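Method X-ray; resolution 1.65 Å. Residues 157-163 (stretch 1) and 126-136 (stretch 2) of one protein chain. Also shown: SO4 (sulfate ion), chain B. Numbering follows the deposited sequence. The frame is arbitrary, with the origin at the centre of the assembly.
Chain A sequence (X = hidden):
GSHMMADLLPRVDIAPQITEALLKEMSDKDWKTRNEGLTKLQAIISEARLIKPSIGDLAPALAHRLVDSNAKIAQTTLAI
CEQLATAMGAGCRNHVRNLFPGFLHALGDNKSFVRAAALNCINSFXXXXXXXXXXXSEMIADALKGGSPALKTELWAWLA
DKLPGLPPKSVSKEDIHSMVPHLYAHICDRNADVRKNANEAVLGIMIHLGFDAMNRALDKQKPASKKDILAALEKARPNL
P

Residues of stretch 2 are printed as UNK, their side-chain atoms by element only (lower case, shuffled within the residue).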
# COMPACT_ATOMS: atom_id res chain seq x y z
N ALA A 157 -3.43 10.92 -2.99
CA ALA A 157 -4.87 10.85 -3.25
C ALA A 157 -5.48 9.79 -2.36
O ALA A 157 -6.56 9.97 -1.81
CB ALA A 157 -5.13 10.51 -4.71
N TRP A 158 -4.78 8.67 -2.23
CA TRP A 158 -5.28 7.55 -1.44
C TRP A 158 -5.33 7.93 0.03
O TRP A 158 -6.32 7.66 0.70
CB TRP A 158 -4.41 6.32 -1.66
CG TRP A 158 -4.85 5.09 -0.90
CD1 TRP A 158 -5.83 4.21 -1.25
CD2 TRP A 158 -4.28 4.59 0.32
NE1 TRP A 158 -5.92 3.19 -0.32
CE2 TRP A 158 -4.98 3.41 0.66
CE3 TRP A 158 -3.25 5.04 1.16
CZ2 TRP A 158 -4.69 2.67 1.80
CZ3 TRP A 158 -2.96 4.31 2.30
CH2 TRP A 158 -3.68 3.13 2.61
N LEU A 159 -4.28 8.57 0.53
CA LEU A 159 -4.29 9.01 1.92
C LEU A 159 -5.39 10.03 2.16
O LEU A 159 -6.07 9.98 3.18
CB LEU A 159 -2.93 9.59 2.31
CG LEU A 159 -1.77 8.58 2.39
CD1 LEU A 159 -0.42 9.30 2.42
CD2 LEU A 159 -1.93 7.68 3.60
N ALA A 160 -5.58 10.94 1.21
CA ALA A 160 -6.60 11.98 1.37
C ALA A 160 -7.99 11.37 1.40
O ALA A 160 -8.88 11.83 2.11
CB ALA A 160 -6.50 13.02 0.23
N ASP A 161 -8.15 10.30 0.63
CA ASP A 161 -9.42 9.60 0.51
C ASP A 161 -9.71 8.74 1.74
O ASP A 161 -10.84 8.71 2.22
CB ASP A 161 -9.41 8.74 -0.76
CG ASP A 161 -10.72 8.01 -1.00
OD1 ASP A 161 -11.79 8.64 -0.83
OD2 ASP A 161 -10.69 6.81 -1.34
N LYS A 162 -8.69 8.07 2.27
CA LYS A 162 -8.91 7.04 3.28
C LYS A 162 -8.76 7.51 4.73
O LYS A 162 -9.54 7.10 5.60
CB LYS A 162 -7.98 5.84 3.04
CG LYS A 162 -8.21 5.12 1.73
CD LYS A 162 -9.57 4.44 1.69
CE LYS A 162 -9.78 3.70 0.38
NZ LYS A 162 -11.14 3.09 0.31
N LEU A 163 -7.78 8.37 5.00
CA LEU A 163 -7.54 8.79 6.39
C LEU A 163 -8.76 9.41 7.10
O LEU A 163 -8.99 9.13 8.27
CB LEU A 163 -6.35 9.74 6.50
CG LEU A 163 -4.97 9.10 6.35
CD1 LEU A 163 -3.90 10.19 6.32
CD2 LEU A 163 -4.72 8.12 7.49
N UNK A 126 -7.17 -3.83 2.38
CA UNK A 126 -7.63 -2.93 3.42
C UNK A 126 -9.01 -3.32 3.94
O UNK A 126 -9.24 -3.41 5.14
N UNK A 127 -9.93 -3.54 3.01
CA UNK A 127 -11.29 -3.93 3.36
C UNK A 127 -11.36 -5.28 4.08
O UNK A 127 -12.11 -5.44 5.03
c UNK A 127 -12.30 -2.64 1.40
c UNK A 127 -12.90 -1.55 2.27
c UNK A 127 -12.16 -3.98 2.11
o UNK A 127 -12.83 -0.37 1.88
o UNK A 127 -13.44 -1.88 3.35
N UNK A 128 -10.58 -6.24 3.60
CA UNK A 128 -10.67 -7.60 4.11
C UNK A 128 -9.91 -7.82 5.41
O UNK A 128 -10.40 -8.47 6.33
c UNK A 128 -11.47 -9.49 -0.46
c UNK A 128 -11.09 -8.59 1.83
c UNK A 128 -10.19 -8.58 3.04
c UNK A 128 -10.50 -9.41 0.70
n UNK A 128 -11.77 -8.15 -1.03
N UNK A 129 -8.70 -7.26 5.49
CA UNK A 129 -7.85 -7.50 6.64
C UNK A 129 -7.75 -6.32 7.58
O UNK A 129 -7.20 -6.45 8.68
N UNK A 130 -8.27 -5.17 7.15
CA UNK A 130 -8.17 -3.94 7.91
C UNK A 130 -7.08 -3.03 7.38
O UNK A 130 -6.06 -3.49 6.87
N UNK A 131 -7.28 -1.73 7.49
CA UNK A 131 -6.31 -0.78 6.98
C UNK A 131 -5.18 -0.56 7.98
O UNK A 131 -4.16 0.04 7.66
c UNK A 131 -7.01 0.54 6.65
o UNK A 131 -9.84 0.50 1.74
c UNK A 131 -9.17 0.51 2.94
c UNK A 131 -7.87 0.97 2.99
c UNK A 131 -9.09 0.06 5.29
c UNK A 131 -7.77 0.52 5.35
c UNK A 131 -9.78 0.05 4.09
c UNK A 131 -7.19 0.97 4.18
N UNK A 132 -5.36 -1.08 9.19
CA UNK A 132 -4.43 -0.83 10.28
C UNK A 132 -3.01 -1.26 9.94
O UNK A 132 -2.05 -0.56 10.26
c UNK A 132 -4.77 -1.85 14.01
n UNK A 132 -2.86 -2.97 15.17
c UNK A 132 -4.04 -1.35 12.77
c UNK A 132 -4.91 -1.55 11.54
c UNK A 132 -3.86 -1.87 15.23
N UNK A 133 -2.88 -2.41 9.29
CA UNK A 133 -1.55 -2.94 8.97
C UNK A 133 -0.79 -2.12 7.95
O UNK A 133 0.43 -2.31 7.82
o UNK A 133 -3.45 -5.74 11.34
c UNK A 133 -1.62 -4.40 8.52
c UNK A 133 -3.24 -5.32 10.19
o UNK A 133 -4.13 -4.86 9.45
c UNK A 133 -1.83 -5.38 9.66
N UNK A 134 -1.46 -1.23 7.22
CA UNK A 134 -0.77 -0.38 6.23
C UNK A 134 0.02 0.74 6.91
O UNK A 134 0.95 1.30 6.33
c UNK A 134 -3.86 -2.41 2.68
c UNK A 134 -2.56 -2.69 3.06
c UNK A 134 -4.48 -1.27 3.12
c UNK A 134 -2.49 -0.67 4.37
c UNK A 134 -3.79 -0.41 3.97
c UNK A 134 -1.77 0.29 5.27
c UNK A 134 -1.88 -1.82 3.90
N UNK A 135 -0.40 1.09 8.13
CA UNK A 135 0.15 2.25 8.84
C UNK A 135 1.15 1.82 9.90
O UNK A 135 1.01 2.13 11.08
c UNK A 135 -1.00 3.09 9.41
c UNK A 135 -2.28 5.40 6.68
c UNK A 135 -3.82 3.59 6.92
c UNK A 135 -1.87 3.68 8.34
c UNK A 135 -1.48 4.84 7.69
c UNK A 135 -3.44 4.77 6.29
c UNK A 135 -3.04 3.06 7.94
N UNK A 136 2.17 1.11 9.43
CA UNK A 136 3.21 0.55 10.27
C UNK A 136 4.53 0.56 9.51
O UNK A 136 4.55 0.46 8.28
c UNK A 136 1.59 -1.02 11.47
o UNK A 136 2.60 -2.95 12.44
c UNK A 136 1.57 -2.25 12.36
c UNK A 136 2.88 -0.89 10.66
o UNK A 136 0.53 -2.52 13.00
S SO4 B . -9.67 -1.09 9.90
O1 SO4 B . -10.42 -2.32 10.21
O2 SO4 B . -9.75 -0.81 8.47
O3 SO4 B . -10.25 0.04 10.63
O4 SO4 B . -8.27 -1.28 10.31

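Position 126 has no atoms beyond the backbone. An ideal CB here would clash with the ring of position 131, so the missing side chain leaves room for that ring: G126. Position 127 carries three carbons, the third bearing two oxygens, and one of these approaches stretch 1; a carboxylate at the end of a three-carbon chain is E127. Its OE2 lies 4.2 Å from K162 NZ, opposite charges near each other but beyond a salt bridge. Position 128 has four carbons in a row ending in nitrogen and touches nothing on stretch 1: K128.

Positions 129 and 130 are again bare, hence G129 and G130. The helix ends at the first, and the second leaves helical angles with phi 101° and psi 148°. At those angles a CB would be jammed against the preceding carbonyl oxygen, which by itself calls for glycine; an ideal G130 CB would also be crowded by the sulfate, 3.1 Å from SO4 O4.

Position 131 has one carbon, then a six-carbon ring bearing one oxygen; its CA-to-CB bond points toward stretch 1, and the ring contacts W158 and K162: Y131. An ideal G126 CB would lie 2.5 Å from Y131 CE2. The same Y131 CE2 lies 3.8 Å from W158 CZ2, and Y131 OH receives a weak hydrogen bond from K162 NZ at 3.2 Å. Its backbone N donates to SO4 O2 at 2.8 Å with an angle of 171°, a nearly straight bond. Position 132, four carbons and a terminal nitrogen out of reach of stretch 1, is K132; its backbone N makes a weak hydrogen bond to SO4 O4 at 3.1 Å. Position 133, three carbons with two oxygens on the last and no contact, is E133.

Position 134 is one carbon and an unsubstituted six-carbon ring meeting W158: F134, with CD2 3.8 Å from W158 CH2, at the edge of the indole. Position 135 has the same composition, its ring reaching W158, L159 and L163: F135. Its CE1 lies 3.7 Å from L163 CD2 and 3.8 Å from L159 CD2. Position 136, three carbons and two oxygens, out of reach, is E136.

The contact is chiefly apolar. W158 meets three aromatic rings: its six-membered ring is near parallel to that of F135 (12°), but with centroids 6.0 Å apart they barely overlap, whereas the planes of W158 and F134 incline at 68°. The two leucines extend this packing along F135. At the polar margin, K162 reaches the tyrosine hydroxyl by a lysine chain extended in its last two torsions. The two stretches together bury 296 Å².

Stretch 2, residues 126-136: GEKGGYKEFFE
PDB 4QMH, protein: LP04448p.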